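Local coordinates for outer membrane protein YopM (PDB 1JL5) that acts as a leucine-rich repeat effector and virulence factor, probably altering host cell physiology so that the bacterium survives in host tissues, at residues A[169-174]-A[192-197]. Residues are numbered along the deposited sequence; the frame is centred on the assembly and turned at random.
Sequences PDLPPS and QNLPFL
The Phe196 ring meets Pro173 O at its edge, the oxygen lying near the ring plane 3.3 Å from CD2, while one face is covered by Pro195 of its own loop, whose CB lies over the ring centre, 4.0 Å above its plane. The two segments are equivalent loops of adjacent turns in the leucine-rich repeat solenoid, one leading into strand 177-179 and the other into strand 199-201. The Pro195 ring also approaches Pro173 O, with CG at 3.4 Å, so both rings crowd one side of this oxygen. Beneath this exposed outer layer lie two leucines whose side chains cross at about a right angle. In Leu194, chi1 of -83° sets CG 4.2 Å from Leu171 CB; its CD2 packs against CB and CD1 of Leu171, and its CD1 rests beside the carbonyl oxygens of Leu171 and Pro172. Leu171 carries the contact on to Ile178 of the intervening strand and to Leu191. Ser174 instead turns back to the preceding turn, where OG hydrogen-bonds to Leu155 O and Ser152 O. The polar link between the loops is one water, which donates to Pro173 O at 2.6 Å and accepts from Phe196 N at 2.8 Å.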
loop_
_atom_site.group_PDB
_atom_site.type_symbol
_atom_site.label_atom_id
_atom_site.label_comp_id
_atom_site.label_asym_id
_atom_site.label_seq_id
_atom_site.Cartn_x
_atom_site.Cartn_y
_atom_site.Cartn_z
ATOM N N PRO A 169 -13.162 -33.441 15.238
ATOM C CA PRO A 169 -13.903 -34.604 15.728
ATOM C C PRO A 169 -15.379 -34.269 15.528
ATOM O O PRO A 169 -15.723 -33.105 15.301
ATOM C CB PRO A 169 -13.524 -34.653 17.205
ATOM C CG PRO A 169 -12.154 -34.037 17.223
ATOM C CD PRO A 169 -12.318 -32.865 16.296
ATOM N N ASP A 170 -16.254 -35.262 15.596
ATOM C CA ASP A 170 -17.664 -34.962 15.433
ATOM C C ASP A 170 -18.025 -33.953 16.504
ATOM O O ASP A 170 -17.477 -33.975 17.604
ATOM C CB ASP A 170 -18.510 -36.226 15.553
ATOM C CG ASP A 170 -18.295 -37.163 14.391
ATOM O OD1 ASP A 170 -17.986 -36.666 13.286
ATOM O OD2 ASP A 170 -18.441 -38.385 14.574
ATOM N N LEU A 171 -18.941 -33.056 16.177
ATOM C CA LEU A 171 -19.315 -32.009 17.103
ATOM C C LEU A 171 -20.418 -32.379 18.075
ATOM O O LEU A 171 -21.293 -33.190 17.769
ATOM C CB LEU A 171 -19.699 -30.764 16.312
ATOM C CG LEU A 171 -18.584 -30.380 15.334
ATOM C CD1 LEU A 171 -19.059 -29.263 14.423
ATOM C CD2 LEU A 171 -17.336 -29.974 16.118
ATOM N N PRO A 172 -20.381 -31.786 19.276
ATOM C CA PRO A 172 -21.383 -32.047 20.307
ATOM C C PRO A 172 -22.677 -31.333 19.953
ATOM O O PRO A 172 -22.654 -30.215 19.445
ATOM C CB PRO A 172 -20.735 -31.468 21.559
ATOM C CG PRO A 172 -20.018 -30.267 21.011
ATOM C CD PRO A 172 -19.360 -30.839 19.767
ATOM N N PRO A 173 -23.822 -31.975 20.213
ATOM C CA PRO A 173 -25.127 -31.384 19.918
ATOM C C PRO A 173 -25.285 -30.019 20.568
ATOM O O PRO A 173 -26.118 -29.217 20.155
ATOM C CB PRO A 173 -26.101 -32.406 20.495
ATOM C CG PRO A 173 -25.372 -33.701 20.281
ATOM C CD PRO A 173 -23.968 -33.354 20.712
ATOM N N SER A 174 -24.481 -29.759 21.592
ATOM C CA SER A 174 -24.545 -28.490 22.300
ATOM C C SER A 174 -23.823 -27.385 21.543
ATOM O O SER A 174 -23.975 -26.206 21.857
ATOM C CB SER A 174 -23.917 -28.629 23.684
ATOM O OG SER A 174 -22.591 -29.119 23.580
ATOM N N GLN A 192 -25.407 -30.805 10.008
ATOM C CA GLN A 192 -26.857 -30.720 9.902
ATOM C C GLN A 192 -27.623 -31.174 11.134
ATOM O O GLN A 192 -28.745 -30.734 11.356
ATOM C CB GLN A 192 -27.337 -31.499 8.674
ATOM C CG GLN A 192 -27.244 -33.006 8.799
ATOM C CD GLN A 192 -27.428 -33.698 7.464
ATOM O OE1 GLN A 192 -28.342 -33.370 6.704
ATOM N NE2 GLN A 192 -26.559 -34.660 7.169
ATOM N N ASN A 193 -27.020 -32.033 11.947
ATOM C CA ASN A 193 -27.696 -32.520 13.142
ATOM C C ASN A 193 -27.361 -31.746 14.404
ATOM O O ASN A 193 -27.739 -32.147 15.505
ATOM C CB ASN A 193 -27.403 -34.004 13.341
ATOM C CG ASN A 193 -27.895 -34.842 12.182
ATOM O OD1 ASN A 193 -29.047 -34.714 11.761
ATOM N ND2 ASN A 193 -27.029 -35.701 11.653
ATOM N N LEU A 194 -26.645 -30.638 14.247
ATOM C CA LEU A 194 -26.309 -29.800 15.386
ATOM C C LEU A 194 -27.471 -28.834 15.521
ATOM O O LEU A 194 -27.587 -27.868 14.772
ATOM C CB LEU A 194 -25.000 -29.044 15.145
ATOM C CG LEU A 194 -23.680 -29.774 15.434
ATOM C CD1 LEU A 194 -23.928 -31.208 15.879
ATOM C CD2 LEU A 194 -22.808 -29.734 14.201
ATOM N N PRO A 195 -28.356 -29.091 16.490
ATOM C CA PRO A 195 -29.540 -28.274 16.753
ATOM C C PRO A 195 -29.290 -26.830 17.148
ATOM O O PRO A 195 -30.145 -25.979 16.943
ATOM C CB PRO A 195 -30.241 -29.050 17.862
ATOM C CG PRO A 195 -29.086 -29.601 18.640
ATOM C CD PRO A 195 -28.193 -30.121 17.535
ATOM N N PHE A 196 -28.121 -26.544 17.706
ATOM C CA PHE A 196 -27.844 -25.189 18.152
ATOM C C PHE A 196 -26.680 -24.508 17.460
ATOM O O PHE A 196 -26.306 -23.396 17.828
ATOM C CB PHE A 196 -27.620 -25.198 19.661
ATOM C CG PHE A 196 -28.722 -25.870 20.422
ATOM C CD1 PHE A 196 -29.987 -25.294 20.489
ATOM C CD2 PHE A 196 -28.511 -27.101 21.033
ATOM C CE1 PHE A 196 -31.028 -25.937 21.154
ATOM C CE2 PHE A 196 -29.547 -27.751 21.701
ATOM C CZ PHE A 196 -30.805 -27.168 21.760
ATOM N N LEU A 197 -26.106 -25.166 16.461
ATOM C CA LEU A 197 -24.987 -24.575 15.747
ATOM C C LEU A 197 -25.490 -23.381 14.950
ATOM O O LEU A 197 -26.235 -23.527 13.981
ATOM C CB LEU A 197 -24.342 -25.598 14.816
ATOM C CG LEU A 197 -23.067 -25.102 14.129
ATOM C CD1 LEU A 197 -22.068 -24.638 15.177
ATOM C CD2 LEU A 197 -22.482 -26.214 13.288
HETATM O O HOH W 1 -25.634 -27.874 17.939
#